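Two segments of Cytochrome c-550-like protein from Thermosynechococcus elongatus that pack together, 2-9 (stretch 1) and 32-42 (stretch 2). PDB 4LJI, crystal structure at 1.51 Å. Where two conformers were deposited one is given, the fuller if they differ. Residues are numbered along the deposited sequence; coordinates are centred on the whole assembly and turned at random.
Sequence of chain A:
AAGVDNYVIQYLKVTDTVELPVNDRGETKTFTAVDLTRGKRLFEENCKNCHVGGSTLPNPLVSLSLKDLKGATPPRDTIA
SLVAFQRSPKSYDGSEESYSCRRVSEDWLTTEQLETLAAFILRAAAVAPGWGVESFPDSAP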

# COMPACT_ATOMS: atom_id res chain seq x y z
N ALA A 2 3.87 -20.72 -6.48
CA ALA A 2 3.75 -19.77 -5.38
C ALA A 2 5.00 -19.77 -4.51
O ALA A 2 5.13 -18.95 -3.60
CB ALA A 2 2.51 -20.07 -4.55
N GLY A 3 5.94 -20.68 -4.80
CA GLY A 3 7.16 -20.81 -4.02
C GLY A 3 8.19 -19.74 -4.32
O GLY A 3 8.70 -19.07 -3.41
N VAL A 4 8.52 -19.58 -5.59
CA VAL A 4 9.34 -18.46 -6.03
C VAL A 4 8.56 -17.65 -7.06
O VAL A 4 8.06 -18.19 -8.05
CB VAL A 4 10.68 -18.91 -6.64
CG1 VAL A 4 11.50 -17.69 -7.10
CG2 VAL A 4 11.47 -19.73 -5.64
N ASP A 5 8.45 -16.35 -6.84
CA ASP A 5 7.71 -15.52 -7.77
C ASP A 5 8.56 -15.16 -8.99
O ASP A 5 9.77 -15.00 -8.90
CB ASP A 5 7.14 -14.30 -7.06
CG ASP A 5 5.95 -14.65 -6.16
OD1 ASP A 5 5.82 -15.83 -5.78
OD2 ASP A 5 5.16 -13.74 -5.84
N ASN A 6 7.91 -15.08 -10.16
CA ASN A 6 8.62 -14.80 -11.40
C ASN A 6 9.41 -13.50 -11.34
O ASN A 6 10.51 -13.43 -11.88
CB ASN A 6 7.68 -14.79 -12.61
CG ASN A 6 8.43 -14.61 -13.94
OD1 ASN A 6 9.16 -15.51 -14.37
ND2 ASN A 6 8.24 -13.46 -14.59
N TYR A 7 8.86 -12.50 -10.67
CA TYR A 7 9.54 -11.21 -10.54
C TYR A 7 10.95 -11.37 -9.98
O TYR A 7 11.87 -10.69 -10.42
CB TYR A 7 8.72 -10.21 -9.72
CG TYR A 7 9.41 -8.87 -9.53
CD1 TYR A 7 9.28 -7.87 -10.48
CD2 TYR A 7 10.21 -8.63 -8.41
CE1 TYR A 7 9.92 -6.66 -10.32
CE2 TYR A 7 10.83 -7.41 -8.23
CZ TYR A 7 10.68 -6.42 -9.20
OH TYR A 7 11.29 -5.21 -9.04
N VAL A 8 11.10 -12.27 -9.02
CA VAL A 8 12.40 -12.54 -8.43
C VAL A 8 13.39 -13.23 -9.39
O VAL A 8 14.59 -12.91 -9.42
CB VAL A 8 12.23 -13.37 -7.14
CG1 VAL A 8 13.61 -13.90 -6.68
CG2 VAL A 8 11.46 -12.57 -6.08
N ILE A 9 12.90 -14.21 -10.15
CA ILE A 9 13.75 -14.89 -11.13
C ILE A 9 14.18 -13.94 -12.25
O ILE A 9 15.37 -13.81 -12.53
CB ILE A 9 13.03 -16.09 -11.75
CG1 ILE A 9 12.59 -17.07 -10.67
CG2 ILE A 9 13.93 -16.80 -12.75
CD1 ILE A 9 13.73 -17.55 -9.83
N THR A 32 17.89 -16.65 -0.21
CA THR A 32 17.42 -17.52 -1.28
C THR A 32 16.35 -16.81 -2.07
O THR A 32 15.85 -15.78 -1.65
CB THR A 32 16.82 -18.82 -0.72
OG1 THR A 32 15.62 -18.52 0.02
CG2 THR A 32 17.84 -19.55 0.17
N ALA A 33 16.00 -17.37 -3.23
CA ALA A 33 14.93 -16.85 -4.07
C ALA A 33 13.58 -16.86 -3.34
O ALA A 33 12.72 -15.96 -3.51
CB ALA A 33 14.87 -17.69 -5.38
N VAL A 34 13.38 -17.86 -2.49
CA VAL A 34 12.19 -17.95 -1.67
C VAL A 34 12.15 -16.83 -0.61
O VAL A 34 11.11 -16.20 -0.41
CB VAL A 34 12.10 -19.32 -1.02
CG1 VAL A 34 11.01 -19.35 0.04
CG2 VAL A 34 11.87 -20.36 -2.09
N ASP A 35 13.29 -16.55 0.02
CA ASP A 35 13.41 -15.42 0.93
C ASP A 35 12.97 -14.10 0.24
O ASP A 35 12.26 -13.31 0.82
CB ASP A 35 14.85 -15.20 1.38
CG ASP A 35 15.39 -16.30 2.30
OD1 ASP A 35 14.64 -16.89 3.12
OD2 ASP A 35 16.61 -16.57 2.22
N LEU A 36 13.48 -13.85 -0.96
CA LEU A 36 13.17 -12.60 -1.67
C LEU A 36 11.73 -12.57 -2.12
O LEU A 36 11.12 -11.50 -2.16
CB LEU A 36 14.12 -12.41 -2.85
CG LEU A 36 15.59 -12.27 -2.48
CD1 LEU A 36 16.47 -12.56 -3.69
CD2 LEU A 36 15.88 -10.89 -1.96
N THR A 37 11.17 -13.73 -2.46
CA THR A 37 9.74 -13.82 -2.77
C THR A 37 8.90 -13.44 -1.57
O THR A 37 7.88 -12.74 -1.70
CB THR A 37 9.34 -15.22 -3.18
OG1 THR A 37 9.97 -15.54 -4.42
CG2 THR A 37 7.84 -15.38 -3.32
N ARG A 38 9.35 -13.87 -0.39
CA ARG A 38 8.62 -13.56 0.84
C ARG A 38 8.74 -12.07 1.19
O ARG A 38 7.77 -11.41 1.61
CB ARG A 38 9.09 -14.44 2.01
CG ARG A 38 8.59 -15.88 1.91
CD ARG A 38 8.89 -16.69 3.15
NE ARG A 38 8.80 -18.12 2.88
CZ ARG A 38 9.16 -19.07 3.74
NH1 ARG A 38 9.62 -18.75 4.94
NH2 ARG A 38 9.04 -20.35 3.40
N GLY A 39 9.91 -11.51 0.90
CA GLY A 39 10.16 -10.11 1.15
C GLY A 39 9.33 -9.25 0.20
O GLY A 39 8.76 -8.21 0.61
N LYS A 40 9.22 -9.69 -1.07
CA LYS A 40 8.38 -9.00 -2.08
C LYS A 40 6.93 -8.97 -1.62
O LYS A 40 6.29 -7.92 -1.63
CB LYS A 40 8.47 -9.71 -3.43
CG LYS A 40 7.46 -9.21 -4.47
CD LYS A 40 7.50 -10.09 -5.71
CE LYS A 40 6.50 -9.65 -6.76
NZ LYS A 40 6.92 -8.32 -7.23
N ARG A 41 6.44 -10.11 -1.17
CA ARG A 41 5.08 -10.18 -0.67
C ARG A 41 4.85 -9.21 0.50
O ARG A 41 3.83 -8.54 0.58
CB ARG A 41 4.74 -11.62 -0.29
CG ARG A 41 3.34 -11.85 0.21
CD ARG A 41 3.00 -13.29 -0.04
NE ARG A 41 3.45 -13.71 -1.36
CZ ARG A 41 2.66 -13.83 -2.42
NH1 ARG A 41 1.36 -13.56 -2.31
NH2 ARG A 41 3.16 -14.22 -3.59
N LEU A 42 5.80 -9.15 1.43
CA LEU A 42 5.70 -8.19 2.52
C LEU A 42 5.70 -6.75 2.03
O LEU A 42 5.01 -5.91 2.58
CB LEU A 42 6.85 -8.38 3.53
CG LEU A 42 6.68 -9.60 4.38
CD1 LEU A 42 7.96 -9.82 5.21
CD2 LEU A 42 5.45 -9.43 5.31
O HOH W 1 6.18 -12.46 -3.80

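Residues 33-42 form a helix, and the loop at 2-5 crosses its flank before turning into a second helix at Asn-6. The closest pair of CA atoms is Val-4 CA and Val-34 CA, 5.2 Å apart.

Thr-37 is the polar centre of the contact. Its OG1 donates to Ala-33 O (2.9 Å), a carbonyl that also accepts from Thr-37 N (2.9 Å), and Thr-37 OG1 itself accepts from Asp-5 N (3.0 Å, nearly linear). The loop amide thus finds its acceptor in a side chain of the stretch 2 helix. Asp-5 sits at the N-cap position, yet its carboxylate makes no capping bond. Instead, Asp-5 OD2 forms a salt bridge with Arg-41 NH2 (3.0 Å), approached near the guanidinium plane, and accepts from a water at 2.6 Å. The same water donates to Thr-37 O (2.7 Å), which also accepts the helical bond from Arg-41 N (3.0 Å).

One turn along the helix from Leu-36, Lys-40 extends its ammonium over one face of the Tyr-7 ring, NZ lying 3.9 Å from the ring centroid in a cation-pi contact.

Apolar contacts complete the interface. Val-4 places CG1 against Ala-33 CB (3.8 Å) and CG2 against Val-34 CG2 (3.6 Å), while buried Val-8 packs its CG1 near Leu-36 CB (4.1 Å) and Ala-33 CB (4.2 Å).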